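PDB 4UB9: molinate hydrolase from Gulosibacter molinativorax, which hydrolyses the thiocarbamate pesticide molinate, probably as a zinc-dependent member of the amidohydrolase family. Local coordinates for residues Arg198-Ala201 with Asp202-Asp205; Asp184-Pro188 with Ser189-Arg193; Gly422-Asn425 with Pro426-Tyr430. All coordinates share one frame; numbering follows the deposited sequence.

Contact 1 of 3, residues Arg198-Ala201 with Asp202-Asp205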
loop_
_atom_site.group_PDB
_atom_site.type_symbol
_atom_site.label_atom_id
_atom_site.label_comp_id
_atom_site.label_asym_id
_atom_site.label_seq_id
_atom_site.Cartn_x
_atom_site.Cartn_y
_atom_site.Cartn_z
ATOM N N ARG A 198 6.384 2.107 16.046
ATOM C CA ARG A 198 5.233 2.685 16.710
ATOM C C ARG A 198 5.682 3.611 17.833
ATOM O O ARG A 198 5.123 4.699 18.027
ATOM C CB ARG A 198 4.336 1.579 17.222
ATOM C CG ARG A 198 3.070 2.034 17.925
ATOM C CD ARG A 198 2.294 0.804 18.402
ATOM N NE ARG A 198 3.069 -0.203 19.159
ATOM C CZ ARG A 198 3.711 -0.030 20.329
ATOM N NH1 ARG A 198 3.747 1.152 20.955
ATOM N NH2 ARG A 198 4.351 -1.066 20.867
ATOM N N THR A 199 6.725 3.212 18.543
ATOM C CA THR A 199 7.205 4.008 19.677
ATOM C C THR A 199 7.623 5.412 19.221
ATOM O O THR A 199 7.236 6.421 19.833
ATOM C CB THR A 199 8.413 3.335 20.338
ATOM O OG1 THR A 199 8.035 2.037 20.785
ATOM C CG2 THR A 199 8.886 4.162 21.522
ATOM N N PHE A 200 8.386 5.481 18.127
ATOM C CA PHE A 200 8.853 6.792 17.611
ATOM C C PHE A 200 7.682 7.596 17.053
ATOM O O PHE A 200 7.540 8.762 17.328
ATOM C CB PHE A 200 9.915 6.607 16.535
ATOM C CG PHE A 200 10.467 7.903 15.985
ATOM C CD1 PHE A 200 10.974 8.875 16.827
ATOM C CD2 PHE A 200 10.469 8.142 14.642
ATOM C CE1 PHE A 200 11.452 10.072 16.332
ATOM C CE2 PHE A 200 10.960 9.326 14.128
ATOM C CZ PHE A 200 11.463 10.287 14.971
ATOM N N ALA A 201 6.814 6.937 16.304
ATOM C CA ALA A 201 5.633 7.604 15.751
ATOM C C ALA A 201 4.748 8.190 16.852
ATOM O O ALA A 201 4.292 9.319 16.757
ATOM C CB ALA A 201 4.833 6.659 14.896
ATOM N N ASP A 202 4.574 7.445 17.937
ATOM C CA ASP A 202 3.752 7.929 19.064
ATOM C C ASP A 202 4.400 9.092 19.764
ATOM O O ASP A 202 3.754 10.041 20.196
ATOM C CB ASP A 202 3.462 6.801 20.093
ATOM C CG ASP A 202 2.479 5.780 19.583
ATOM O OD1 ASP A 202 1.808 6.000 18.549
ATOM O OD2 ASP A 202 2.378 4.698 20.188
ATOM N N ARG A 203 5.694 9.006 19.934
ATOM C CA ARG A 203 6.415 10.091 20.637
ATOM C C ARG A 203 6.330 11.401 19.838
ATOM O O ARG A 203 6.168 12.473 20.394
ATOM C CB ARG A 203 7.877 9.678 20.893
ATOM C CG ARG A 203 8.699 10.747 21.623
ATOM C CD ARG A 203 9.974 10.198 22.170
ATOM N NE ARG A 203 10.978 9.934 21.131
ATOM C CZ ARG A 203 11.419 8.729 20.755
ATOM N NH1 ARG A 203 10.886 7.605 21.219
ATOM N NH2 ARG A 203 12.386 8.635 19.845
ATOM N N MET A 204 6.394 11.283 18.521
ATOM C CA MET A 204 6.305 12.459 17.655
ATOM C C MET A 204 4.896 13.008 17.616
ATOM O O MET A 204 4.684 14.224 17.734
ATOM C CB MET A 204 6.747 12.139 16.224
ATOM C CG MET A 204 8.218 11.793 16.075
ATOM S SD MET A 204 9.350 13.134 16.522
ATOM C CE MET A 204 9.755 12.741 18.218
ATOM N N ASP A 205 3.920 12.134 17.440
ATOM C CA ASP A 205 2.530 12.607 17.500
ATOM C C ASP A 205 2.240 13.341 18.822
ATOM O O ASP A 205 1.551 14.370 18.839
ATOM C CB ASP A 205 1.548 11.454 17.310
ATOM C CG ASP A 205 1.445 11.041 15.818
ATOM O OD1 ASP A 205 1.934 11.820 14.954
ATOM O OD2 ASP A 205 0.866 9.971 15.507
#
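Phe200 and Met204, one helical turn apart, meet because their side chains leave the backbone differently. In Phe200 the ring carbon CG stands anti to the backbone N (chi1 -178°), beside the carbonyl carbon, while Met204 sets off beside its own N and then bends at chi2 (-63°), folding its thioether against the ring. Met204 CG consequently lies over one face of the Phe200 ring, 3.9 Å from the centroid, in a CH-pi contact. The sulfur SD of Met204 follows obliquely at 4.5 Å from that centroid, which makes the pair a Met-aromatic contact, and the terminal CE of Met204 touches Phe200 CE1 at 3.7 Å.

Arg203 approaches the same ring at its edge. Its NH2 comes to 3.3 Å from Phe200 CD1, with ring and guanidinium planes 56° apart, too steep for a parallel stack. The charge of Arg203 is engaged by Glu119 and by Asp380 of the second subunit.

At the start of the helix Arg198 and Asp202 form a looser pair. Arg198 NH1 and Asp202 OD2 are 3.9 Å apart, a long salt bridge in which the carboxylate oxygen sits at the guanidinium edge; the other oxygen of Asp202 is held by Arg193. Regular backbone bonds underlie the whole arrangement, from Asp202 N to Arg198 O (2.8 Å) through to Asp205 N to Ala201 O (2.9 Å).

Helix 198-209 thus turns Phe200 and Met204 onto Leu115 of helix 111-118, with Arg117 of the second subunit adding a cation-pi contact to Phe200, so that this helical turn is built into a subunit interface.

Contact 2 of 3, residues Asp184-Pro188 with Ser189-Arg193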
loop_
_atom_site.group_PDB
_atom_site.type_symbol
_atom_site.label_atom_id
_atom_site.label_comp_id
_atom_site.label_asym_id
_atom_site.label_seq_id
_atom_site.Cartn_x
_atom_site.Cartn_y
_atom_site.Cartn_z
ATOM N N ASP A 184 -4.262 12.448 9.206
ATOM C CA ASP A 184 -4.131 13.827 8.762
ATOM C C ASP A 184 -2.891 14.156 7.878
ATOM O O ASP A 184 -2.870 15.180 7.213
ATOM C CB ASP A 184 -4.186 14.743 9.960
ATOM C CG ASP A 184 -5.570 14.779 10.595
ATOM O OD1 ASP A 184 -6.548 14.939 9.891
ATOM O OD2 ASP A 184 -5.682 14.692 11.801
ATOM N N PHE A 185 -1.888 13.285 7.861
ATOM C CA PHE A 185 -0.723 13.496 7.013
ATOM C C PHE A 185 -0.432 12.298 6.137
ATOM O O PHE A 185 0.576 12.239 5.518
ATOM C CB PHE A 185 0.497 13.800 7.861
ATOM C CG PHE A 185 0.429 15.127 8.559
ATOM C CD1 PHE A 185 -0.373 15.294 9.670
ATOM C CD2 PHE A 185 1.192 16.199 8.108
ATOM C CE1 PHE A 185 -0.391 16.498 10.343
ATOM C CE2 PHE A 185 1.162 17.409 8.753
ATOM C CZ PHE A 185 0.350 17.576 9.870
ATOM N N MET A 186 -1.363 11.387 6.027
ATOM C CA MET A 186 -1.203 10.295 5.106
ATOM C C MET A 186 -1.653 10.619 3.687
ATOM O O MET A 186 -2.407 11.561 3.450
ATOM C CB MET A 186 -2.021 9.104 5.579
ATOM C CG MET A 186 -1.361 8.314 6.683
ATOM S SD MET A 186 -2.473 7.074 7.432
ATOM C CE MET A 186 -3.464 6.461 6.100
ATOM N N ARG A 187 -1.193 9.791 2.757
ATOM C CA ARG A 187 -1.794 9.665 1.415
ATOM C C ARG A 187 -2.053 8.210 1.178
ATOM O O ARG A 187 -1.453 7.373 1.819
ATOM C CB ARG A 187 -0.870 10.216 0.309
ATOM C CG ARG A 187 -0.397 11.628 0.603
ATOM C CD ARG A 187 0.183 12.266 -0.635
ATOM N NE ARG A 187 0.886 13.481 -0.280
ATOM C CZ ARG A 187 1.713 14.142 -1.077
ATOM N NH1 ARG A 187 1.897 13.752 -2.324
ATOM N NH2 ARG A 187 2.357 15.210 -0.614
ATOM N N PRO A 188 -2.905 7.885 0.214
ATOM C CA PRO A 188 -3.200 6.489 -0.032
ATOM C C PRO A 188 -1.955 5.610 -0.165
ATOM O O PRO A 188 -1.916 4.523 0.397
ATOM C CB PRO A 188 -3.978 6.520 -1.366
ATOM C CG PRO A 188 -4.623 7.880 -1.383
ATOM C CD PRO A 188 -3.558 8.768 -0.782
ATOM N N SER A 189 -0.958 6.076 -0.894
ATOM C CA SER A 189 0.248 5.287 -1.053
ATOM C C SER A 189 1.401 5.716 -0.096
ATOM O O SER A 189 2.483 5.125 -0.138
ATOM C CB SER A 189 0.752 5.401 -2.474
ATOM O OG SER A 189 1.277 6.712 -2.618
ATOM N N MET A 190 1.166 6.703 0.756
ATOM C CA MET A 190 2.156 7.130 1.725
ATOM C C MET A 190 1.651 6.984 3.148
ATOM O O MET A 190 0.871 7.799 3.637
ATOM C CB MET A 190 2.507 8.576 1.537
ATOM C CG MET A 190 3.125 8.878 0.204
ATOM S SD MET A 190 3.700 10.594 0.194
ATOM C CE MET A 190 3.977 10.653 -1.588
ATOM N N GLN A 191 2.157 5.984 3.842
ATOM C CA GLN A 191 1.713 5.684 5.188
ATOM C C GLN A 191 2.926 5.412 6.051
ATOM O O GLN A 191 3.364 4.253 6.227
ATOM C CB GLN A 191 0.769 4.467 5.162
ATOM C CG GLN A 191 -0.526 4.688 4.392
ATOM C CD GLN A 191 -1.414 3.440 4.269
ATOM O OE1 GLN A 191 -2.114 3.246 3.260
ATOM N NE2 GLN A 191 -1.310 2.567 5.221
ATOM N N ALA A 192 3.447 6.470 6.604
ATOM C CA ALA A 192 4.695 6.385 7.357
ATOM C C ALA A 192 4.716 5.330 8.453
ATOM O O ALA A 192 5.735 4.652 8.668
ATOM C CB ALA A 192 5.016 7.717 7.938
ATOM N N ARG A 193 3.589 5.154 9.138
ATOM C CA ARG A 193 3.491 4.174 10.247
ATOM C C ARG A 193 3.771 2.758 9.826
ATOM O O ARG A 193 4.170 1.952 10.629
ATOM C CB ARG A 193 2.141 4.236 10.961
ATOM C CG ARG A 193 2.198 5.133 12.193
ATOM C CD ARG A 193 0.886 5.226 12.965
ATOM N NE ARG A 193 0.940 6.310 13.968
ATOM C CZ ARG A 193 1.333 6.176 15.232
ATOM N NH1 ARG A 193 1.726 4.989 15.732
ATOM N NH2 ARG A 193 1.344 7.239 16.017
#
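Arg187 and Met190 close a type I beta turn, with Pro188 and Ser189 at its corners, through a single antiparallel hydrogen-bonded bridge. The two backbone bonds differ in quality. Arg187 N reaches Met190 O at 3.0 Å along a fairly straight path (166°), whereas Met190 N, 2.9 Å from Arg187 O, sits well above the plane of that carbonyl and meets it at a more bent angle.

The side chains of this pair run alongside each other in the same direction. Each has its CG anti to the carbonyl carbon, and their CB atoms lie 3.9 Å apart. Farther out, Met190 SD is 4.0 Å from Arg187 CD, and the terminal methyl CE of Met190 lies over one face of the guanidinium, 3.8 Å from Arg187 NH1. Next to the bridge, Met186 and Gln191 make a second pair, in which Met186 CE touches Gln191 CG at 3.8 Å.

Outside the turn, Pro188 and Gln191 pack reciprocally against Gln191 and Pro188 of the third subunit, while Met190 rests on Thr194 of the second, placing the loop between copies of the protein. The Arg187 side chain lies about 13 Å from the bound zinc ion, and its NE gives a hydrogen bond to the backbone O of Met107, which restrains the guanidinium beside the Met190 methyl.

Contact 3 of 3, residues Gly422-Asn425 with Pro426-Tyr430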
loop_
_atom_site.group_PDB
_atom_site.type_symbol
_atom_site.label_atom_id
_atom_site.label_comp_id
_atom_site.label_asym_id
_atom_site.label_seq_id
_atom_site.Cartn_x
_atom_site.Cartn_y
_atom_site.Cartn_z
ATOM N N GLY A 422 1.540 41.900 3.492
ATOM C CA GLY A 422 2.741 41.360 4.066
ATOM C C GLY A 422 3.377 42.199 5.138
ATOM O O GLY A 422 4.484 41.931 5.523
ATOM N N THR A 423 2.718 43.258 5.566
ATOM C CA THR A 423 3.253 44.083 6.630
ATOM C C THR A 423 2.252 44.391 7.714
ATOM O O THR A 423 2.220 43.758 8.738
ATOM C CB THR A 423 3.819 45.411 6.098
ATOM O OG1 THR A 423 2.983 45.913 5.064
ATOM C CG2 THR A 423 5.187 45.209 5.559
ATOM N N ALA A 424 1.455 45.408 7.465
ATOM C CA ALA A 424 0.461 45.883 8.383
ATOM C C ALA A 424 -0.672 44.915 8.641
ATOM O O ALA A 424 -1.136 44.810 9.734
ATOM C CB ALA A 424 -0.075 47.217 7.921
ATOM N N ASN A 425 -1.130 44.240 7.607
ATOM C CA ASN A 425 -2.324 43.433 7.702
ATOM C C ASN A 425 -2.282 42.231 8.639
ATOM O O ASN A 425 -3.188 42.043 9.402
ATOM C CB ASN A 425 -2.805 43.056 6.306
ATOM C CG ASN A 425 -3.210 44.259 5.473
ATOM O OD1 ASN A 425 -3.604 44.115 4.351
ATOM N ND2 ASN A 425 -3.096 45.434 6.021
ATOM N N PRO A 426 -1.212 41.455 8.618
ATOM C CA PRO A 426 -1.064 40.383 9.586
ATOM C C PRO A 426 -1.003 40.939 10.988
ATOM O O PRO A 426 -1.606 40.395 11.887
ATOM C CB PRO A 426 0.282 39.761 9.244
ATOM C CG PRO A 426 0.649 40.286 7.921
ATOM C CD PRO A 426 -0.104 41.520 7.654
ATOM N N ALA A 427 -0.256 42.006 11.157
ATOM C CA ALA A 427 -0.082 42.589 12.464
ATOM C C ALA A 427 -1.433 42.967 13.060
ATOM O O ALA A 427 -1.660 42.807 14.258
ATOM C CB ALA A 427 0.807 43.815 12.384
ATOM N N LYS A 428 -2.310 43.505 12.221
ATOM C CA LYS A 428 -3.643 43.884 12.684
ATOM C C LYS A 428 -4.479 42.663 13.056
ATOM O O LYS A 428 -5.035 42.594 14.137
ATOM C CB LYS A 428 -4.394 44.690 11.623
ATOM C CG LYS A 428 -3.816 46.070 11.332
ATOM C CD LYS A 428 -4.925 47.053 10.989
ATOM C CE LYS A 428 -4.407 48.432 10.641
ATOM N NZ LYS A 428 -4.040 48.395 9.221
ATOM N N ALA A 429 -4.510 41.689 12.161
ATOM C CA ALA A 429 -5.240 40.464 12.395
ATOM C C ALA A 429 -4.868 39.811 13.719
ATOM O O ALA A 429 -5.736 39.309 14.457
ATOM C CB ALA A 429 -5.029 39.467 11.277
ATOM N N TYR A 430 -3.581 39.819 14.004
ATOM C CA TYR A 430 -3.035 39.177 15.200
ATOM C C TYR A 430 -2.985 40.127 16.413
ATOM O O TYR A 430 -2.489 39.784 17.494
ATOM C CB TYR A 430 -1.667 38.596 14.905
ATOM C CG TYR A 430 -1.617 37.291 14.100
ATOM C CD1 TYR A 430 -1.866 36.067 14.707
ATOM C CD2 TYR A 430 -1.256 37.276 12.759
ATOM C CE1 TYR A 430 -1.812 34.883 13.993
ATOM C CE2 TYR A 430 -1.207 36.087 12.030
ATOM C CZ TYR A 430 -1.462 34.890 12.651
ATOM O OH TYR A 430 -1.380 33.719 11.961
#
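Lys428 reaches back over Ala424, four residues earlier, and its side chain can be followed outward from the helix. CB passes 3.7 Å from Asn425 O. CG, placed beside the backbone N, comes to 3.4 Å from Ala424 O, lying against the same carbonyl that accepts the lysine's N-H. Bends at chi2 and chi4 then fold the chain so that the terminal NZ returns to 4.3 Å from Ala424 CB, and its charge makes a cation-pi contact with the ring of Phe433.

The backbone beneath is the short helix 424-429, which follows helix 415-421 after a break at Gly422 and Thr423 and packs on strands of this amidohydrolase-family protein of the TIM-barrel clan. Lys428 N bonds to Ala424 O at 3.0 Å in the carbonyl plane, and Ala429 N to Asn425 O at 3.1 Å in a nearly straight line (174°). Pro426 lies in the first turn, a common place for proline, because the N-H it lacks is not needed there for the helix's i-to-i+4 bonds. Its CD sits 3.4 Å from Thr423 O. The Pro426 side chain also packs on Val94 of strand 88-95 and on Val369 of strand 368-370. A glycine in place of Pro426 would probably open a gap between the helix and these two valines and set the first turn freer to move.

Ala427 turns its CB onto Ala424 O at 3.4 Å. At the far end, Tyr430 N bonds to Pro426 O at 3.0 Å, and the Tyr430 ring stacks on Phe142 while its OH hydrogen-bonds to Gly96 O.

In the fold
Along the chain the contacts come in series: contact 2 in the loop after strand 174-175, contact 1 at the start of helix 198-209, and contact 3 far later on helix 424-429. The first two are neighbours, with centres 15 Å apart, and are tied directly, since Arg193 NH2 of contact 2 bridges to Asp202 and Asp205 of contact 1. Both reach the second subunit, so the loop and the start of the helix both take part in the interface with that subunit. Contact 3 lies across the chain's centre, about 36 Å from contact 1 and 35 Å from contact 2 between centres, buried against strands 88-95 and 368-370, where no other chain of the assembly touches it.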